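Long-range contact in malate dehydrogenase (Naegleria fowleri, PDB 6UM4), which probably catalyses the reversible, NAD(P)-dependent oxidation of malate to oxaloacetate: residues N168-G182 / L209-A223. Numbering follows the deposited sequence. Where two conformers were deposited one is given.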
loop_
_atom_site.group_PDB
_atom_site.type_symbol
_atom_site.label_atom_id
_atom_site.label_comp_id
_atom_site.label_asym_id
_atom_site.label_seq_id
_atom_site.Cartn_x
_atom_site.Cartn_y
_atom_site.Cartn_z
ATOM N N ASN A 168 -12.717 -17.914 -16.540
ATOM C CA ASN A 168 -12.647 -17.678 -17.978
ATOM C C ASN A 168 -12.671 -16.182 -18.297
ATOM O O ASN A 168 -11.809 -15.684 -19.030
ATOM C CB ASN A 168 -13.789 -18.402 -18.691
ATOM C CG ASN A 168 -13.647 -18.352 -20.202
ATOM O OD1 ASN A 168 -12.889 -19.120 -20.801
ATOM N ND2 ASN A 168 -14.379 -17.449 -20.827
ATOM N N ASP A 169 -13.615 -15.433 -17.716
ATOM C CA ASP A 169 -13.641 -13.991 -17.989
ATOM C C ASP A 169 -12.402 -13.293 -17.433
ATOM O O ASP A 169 -11.840 -12.402 -18.088
ATOM C CB ASP A 169 -14.917 -13.323 -17.438
ATOM C CG ASP A 169 -16.202 -13.709 -18.212
ATOM O OD1 ASP A 169 -16.128 -14.078 -19.407
ATOM O OD2 ASP A 169 -17.311 -13.594 -17.633
ATOM N N ALA A 170 -11.954 -13.698 -16.241
ATOM C CA ALA A 170 -10.876 -12.989 -15.551
ATOM C C ALA A 170 -9.597 -12.934 -16.383
ATOM O O ALA A 170 -8.978 -11.871 -16.515
ATOM C CB ALA A 170 -10.608 -13.647 -14.193
ATOM N N PHE A 171 -9.196 -14.059 -16.975
ATOM C CA PHE A 171 -7.897 -14.146 -17.633
ATOM C C PHE A 171 -7.902 -13.712 -19.089
ATOM O O PHE A 171 -6.825 -13.668 -19.693
ATOM C CB PHE A 171 -7.357 -15.571 -17.567
ATOM C CG PHE A 171 -7.033 -16.024 -16.182
ATOM C CD1 PHE A 171 -5.996 -15.441 -15.481
ATOM C CD2 PHE A 171 -7.780 -17.016 -15.571
ATOM C CE1 PHE A 171 -5.687 -15.862 -14.197
ATOM C CE2 PHE A 171 -7.485 -17.443 -14.288
ATOM C CZ PHE A 171 -6.438 -16.857 -13.597
ATOM N N ARG A 172 -9.068 -13.403 -19.662
ATOM C CA ARG A 172 -9.135 -12.894 -21.029
ATOM C C ARG A 172 -8.178 -11.723 -21.200
ATOM O O ARG A 172 -8.258 -10.720 -20.476
ATOM C CB ARG A 172 -10.577 -12.477 -21.393
ATOM C CG ARG A 172 -10.694 -11.789 -22.780
ATOM C CD ARG A 172 -12.136 -11.532 -23.250
ATOM N NE ARG A 172 -12.969 -12.718 -23.106
ATOM C CZ ARG A 172 -13.880 -12.867 -22.153
ATOM N NH1 ARG A 172 -14.097 -11.894 -21.280
ATOM N NH2 ARG A 172 -14.564 -13.994 -22.064
ATOM N N GLY A 173 -7.262 -11.870 -22.155
ATOM C CA GLY A 173 -6.307 -10.838 -22.491
ATOM C C GLY A 173 -5.274 -10.533 -21.428
ATOM O O GLY A 173 -4.635 -9.482 -21.491
ATOM N N ALA A 174 -5.048 -11.441 -20.481
ATOM C CA ALA A 174 -4.100 -11.158 -19.412
ATOM C C ALA A 174 -2.676 -11.122 -19.950
ATOM O O ALA A 174 -2.264 -12.002 -20.716
ATOM C CB ALA A 174 -4.223 -12.200 -18.304
ATOM N N ASP A 175 -1.943 -10.074 -19.581
ATOM C CA ASP A 175 -0.501 -10.028 -19.770
ATOM C C ASP A 175 0.228 -10.478 -18.520
ATOM O O ASP A 175 1.367 -10.952 -18.604
ATOM C CB ASP A 175 -0.026 -8.617 -20.114
ATOM C CG ASP A 175 -0.588 -8.122 -21.394
ATOM O OD1 ASP A 175 -0.370 -8.792 -22.425
ATOM O OD2 ASP A 175 -1.243 -7.060 -21.362
ATOM N N TYR A 176 -0.427 -10.314 -17.375
ATOM C CA TYR A 176 0.102 -10.652 -16.071
ATOM C C TYR A 176 -1.011 -11.260 -15.242
ATOM O O TYR A 176 -2.175 -10.874 -15.367
ATOM C CB TYR A 176 0.647 -9.407 -15.367
ATOM C CG TYR A 176 1.728 -8.707 -16.144
ATOM C CD1 TYR A 176 3.019 -9.221 -16.197
ATOM C CD2 TYR A 176 1.465 -7.559 -16.847
ATOM C CE1 TYR A 176 4.023 -8.580 -16.920
ATOM C CE2 TYR A 176 2.457 -6.910 -17.572
ATOM C CZ TYR A 176 3.731 -7.423 -17.604
ATOM O OH TYR A 176 4.705 -6.775 -18.336
ATOM N N ALA A 177 -0.653 -12.215 -14.395
ATOM C CA ALA A 177 -1.615 -12.751 -13.446
ATOM C C ALA A 177 -0.917 -12.967 -12.110
ATOM O O ALA A 177 0.152 -13.578 -12.048
ATOM C CB ALA A 177 -2.264 -14.044 -13.957
ATOM N N ILE A 178 -1.529 -12.468 -11.045
ATOM C CA ILE A 178 -1.049 -12.662 -9.683
ATOM C C ILE A 178 -2.112 -13.468 -8.954
ATOM O O ILE A 178 -3.258 -13.020 -8.821
ATOM C CB ILE A 178 -0.764 -11.326 -8.964
ATOM C CG1 ILE A 178 0.338 -10.573 -9.708
ATOM C CG2 ILE A 178 -0.330 -11.568 -7.510
ATOM C CD1 ILE A 178 0.596 -9.192 -9.179
ATOM N N LEU A 179 -1.754 -14.675 -8.536
ATOM C CA LEU A 179 -2.728 -15.636 -8.033
ATOM C C LEU A 179 -2.640 -15.678 -6.520
ATOM O O LEU A 179 -1.807 -16.395 -5.959
ATOM C CB LEU A 179 -2.487 -17.003 -8.665
ATOM C CG LEU A 179 -2.556 -16.879 -10.179
ATOM C CD1 LEU A 179 -2.563 -18.217 -10.878
ATOM C CD2 LEU A 179 -3.818 -16.044 -10.558
ATOM N N LEU A 180 -3.518 -14.900 -5.865
ATOM C CA LEU A 180 -3.612 -14.846 -4.413
ATOM C C LEU A 180 -4.647 -15.815 -3.887
ATOM O O LEU A 180 -4.527 -16.294 -2.751
ATOM C CB LEU A 180 -3.984 -13.430 -3.949
ATOM C CG LEU A 180 -3.144 -12.272 -4.484
ATOM C CD1 LEU A 180 -3.741 -10.920 -4.054
ATOM C CD2 LEU A 180 -1.716 -12.398 -3.975
ATOM N N GLY A 181 -5.652 -16.115 -4.699
ATOM C CA GLY A 181 -6.771 -16.898 -4.236
ATOM C C GLY A 181 -6.461 -18.382 -4.165
ATOM O O GLY A 181 -5.740 -18.943 -4.990
ATOM N N GLY A 182 -7.060 -19.022 -3.173
ATOM C CA GLY A 182 -6.889 -20.444 -2.986
ATOM C C GLY A 182 -7.896 -20.945 -1.982
ATOM O O GLY A 182 -8.848 -20.244 -1.627
ATOM N N LEU A 209 -5.965 -19.876 -18.027
ATOM C CA LEU A 209 -4.827 -19.071 -18.462
ATOM C C LEU A 209 -4.383 -19.484 -19.853
ATOM O O LEU A 209 -4.186 -18.638 -20.734
ATOM C CB LEU A 209 -3.662 -19.208 -17.466
ATOM C CG LEU A 209 -3.549 -18.278 -16.243
ATOM C CD1 LEU A 209 -2.616 -18.861 -15.160
ATOM C CD2 LEU A 209 -3.075 -16.877 -16.627
ATOM N N ASN A 210 -4.227 -20.794 -20.070
ATOM C CA ASN A 210 -3.737 -21.265 -21.352
ATOM C C ASN A 210 -4.677 -20.838 -22.462
ATOM O O ASN A 210 -4.231 -20.414 -23.533
ATOM C CB ASN A 210 -3.572 -22.788 -21.333
ATOM C CG ASN A 210 -2.649 -23.276 -22.422
ATOM O OD1 ASN A 210 -1.435 -23.207 -22.281
ATOM N ND2 ASN A 210 -3.218 -23.765 -23.523
ATOM N N LYS A 211 -5.978 -20.896 -22.199
ATOM C CA LYS A 211 -6.982 -20.564 -23.205
ATOM C C LYS A 211 -7.124 -19.060 -23.432
ATOM O O LYS A 211 -7.193 -18.614 -24.580
ATOM C CB LYS A 211 -8.320 -21.159 -22.783
ATOM C CG LYS A 211 -9.489 -20.711 -23.591
ATOM C CD LYS A 211 -10.772 -21.182 -22.942
ATOM C CE LYS A 211 -11.987 -20.642 -23.691
ATOM N NZ LYS A 211 -13.180 -20.681 -22.810
ATOM N N GLN A 212 -7.125 -18.258 -22.367
ATOM C CA GLN A 212 -7.611 -16.881 -22.406
ATOM C C GLN A 212 -6.535 -15.807 -22.385
ATOM O O GLN A 212 -6.735 -14.752 -23.003
ATOM C CB GLN A 212 -8.548 -16.625 -21.222
ATOM C CG GLN A 212 -9.793 -17.496 -21.209
ATOM C CD GLN A 212 -10.787 -17.056 -22.279
ATOM O OE1 GLN A 212 -10.702 -17.472 -23.426
ATOM N NE2 GLN A 212 -11.708 -16.171 -21.907
ATOM N N ALA A 213 -5.411 -16.045 -21.698
ATOM C CA ALA A 213 -4.393 -15.026 -21.474
ATOM C C ALA A 213 -3.567 -14.808 -22.737
ATOM O O ALA A 213 -3.594 -15.603 -23.681
ATOM C CB ALA A 213 -3.487 -15.423 -20.304
ATOM N N ASN A 214 -2.818 -13.715 -22.761
ATOM C CA ASN A 214 -1.947 -13.501 -23.907
ATOM C C ASN A 214 -0.744 -14.440 -23.839
ATOM O O ASN A 214 -0.404 -14.987 -22.780
ATOM C CB ASN A 214 -1.559 -12.028 -23.980
ATOM C CG ASN A 214 -2.735 -11.149 -24.430
ATOM O OD1 ASN A 214 -3.631 -11.609 -25.155
ATOM N ND2 ASN A 214 -2.764 -9.911 -23.960
ATOM N N GLY A 215 -0.113 -14.651 -25.000
ATOM C CA GLY A 215 0.870 -15.719 -25.123
ATOM C C GLY A 215 2.088 -15.536 -24.238
ATOM O O GLY A 215 2.715 -16.523 -23.827
ATOM N N ASP A 216 2.467 -14.284 -23.967
ATOM C CA ASP A 216 3.645 -13.955 -23.170
ATOM C C ASP A 216 3.309 -13.710 -21.707
ATOM O O ASP A 216 4.090 -13.052 -21.011
ATOM C CB ASP A 216 4.349 -12.717 -23.734
ATOM C CG ASP A 216 4.923 -12.943 -25.124
ATOM O OD1 ASP A 216 5.221 -14.110 -25.475
ATOM O OD2 ASP A 216 5.081 -11.945 -25.863
ATOM N N VAL A 217 2.145 -14.183 -21.244
ATOM C CA VAL A 217 1.686 -13.859 -19.899
ATOM C C VAL A 217 2.702 -14.343 -18.863
ATOM O O VAL A 217 3.310 -15.415 -19.000
ATOM C CB VAL A 217 0.290 -14.457 -19.650
ATOM C CG1 VAL A 217 0.324 -15.969 -19.845
ATOM C CG2 VAL A 217 -0.210 -14.107 -18.240
ATOM N N LEU A 218 2.925 -13.522 -17.841
ATOM C CA LEU A 218 3.719 -13.918 -16.683
ATOM C C LEU A 218 2.766 -14.148 -15.528
ATOM O O LEU A 218 1.886 -13.313 -15.274
ATOM C CB LEU A 218 4.784 -12.870 -16.326
ATOM C CG LEU A 218 5.743 -12.487 -17.462
ATOM C CD1 LEU A 218 6.723 -11.423 -16.997
ATOM C CD2 LEU A 218 6.502 -13.735 -18.021
ATOM N N VAL A 219 2.915 -15.297 -14.865
ATOM C CA VAL A 219 2.006 -15.739 -13.809
ATOM C C VAL A 219 2.795 -15.886 -12.514
ATOM O O VAL A 219 3.773 -16.649 -12.460
ATOM C CB VAL A 219 1.322 -17.073 -14.165
ATOM C CG1 VAL A 219 0.332 -17.446 -13.094
ATOM C CG2 VAL A 219 0.641 -17.009 -15.521
ATOM N N LEU A 220 2.340 -15.206 -11.462
ATOM C CA LEU A 220 2.942 -15.305 -10.139
ATOM C C LEU A 220 1.948 -15.994 -9.217
ATOM O O LEU A 220 0.803 -15.552 -9.096
ATOM C CB LEU A 220 3.320 -13.917 -9.601
ATOM C CG LEU A 220 3.740 -13.906 -8.130
ATOM C CD1 LEU A 220 4.964 -14.811 -7.917
ATOM C CD2 LEU A 220 4.004 -12.496 -7.651
ATOM N N ILE A 221 2.370 -17.086 -8.590
ATOM C CA ILE A 221 1.537 -17.810 -7.634
ATOM C C ILE A 221 1.953 -17.396 -6.229
ATOM O O ILE A 221 3.116 -17.547 -5.848
ATOM C CB ILE A 221 1.652 -19.334 -7.802
ATOM C CG1 ILE A 221 0.798 -19.848 -8.970
ATOM C CG2 ILE A 221 1.205 -20.025 -6.521
ATOM C CD1 ILE A 221 1.382 -19.609 -10.346
ATOM N N VAL A 222 0.997 -16.868 -5.463
ATOM C CA VAL A 222 1.200 -16.507 -4.066
ATOM C C VAL A 222 0.525 -17.504 -3.133
ATOM O O VAL A 222 1.074 -17.849 -2.084
ATOM C CB VAL A 222 0.699 -15.065 -3.782
ATOM C CG1 VAL A 222 0.771 -14.757 -2.301
ATOM C CG2 VAL A 222 1.517 -14.050 -4.558
ATOM N N ALA A 223 -0.671 -17.966 -3.494
ATOM C CA ALA A 223 -1.430 -18.864 -2.636
ATOM C C ALA A 223 -0.658 -20.149 -2.364
ATOM O O ALA A 223 0.000 -20.693 -3.253
ATOM C CB ALA A 223 -2.768 -19.200 -3.288
HETATM O O HOH W 1 3.491 -10.404 -20.156
#
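Leu179 O is gripped by two successive amides of 209-223, Val222 N at 2.9 Å and Ala223 N at 3.1 Å, just where the two strands end. Upstream, 176-179 and 218-221 run parallel, 9° apart, and their backbone bonds form a ladder: Leu218 N to Asp175 O, Ala177 N to Leu218 O, Leu220 N to Ala177 O and Leu179 N to Leu220 O. At its start a water donates to both Asp175 O and Asp216 O.

On one face of the sheet the Tyr176 ring lies alongside Leu218, whose CD1 meets the ring edge 3.9 Å from CE1; helix 332-348 packs on this side. The other face is turned to helix 191-212. There Leu179 CD1 reaches Val219 CG1 at 3.7 Å, and Leu209 sits over the Phe171 ring in a CH-pi contact, its CG 3.9 Å from the ring centroid.

Ahead of strand 218-221, the Asn214 amide points ND2 at Asp175 OD1 (3.1 Å), nearly straight at 172° but coming from above the carboxylate plane; Asp175 OD2 takes the backbone N of Thr99 on the adjoining strand. Farther out, helix 167-171 is tied to the end of helix 191-212. A turn at chi2 (-73°) swings Gln212 NE2 onto Asn168 O, which it meets from above the carbonyl plane, while the outstretched Lys211 brings NZ to Asn168 OD1 at 2.6 Å. Strands 176-179 and 218-221, parallel neighbours joined through helix 191-212, form with it a beta-alpha-beta crossover, the repeating element of the Rossmann fold in this NAD-binding domain.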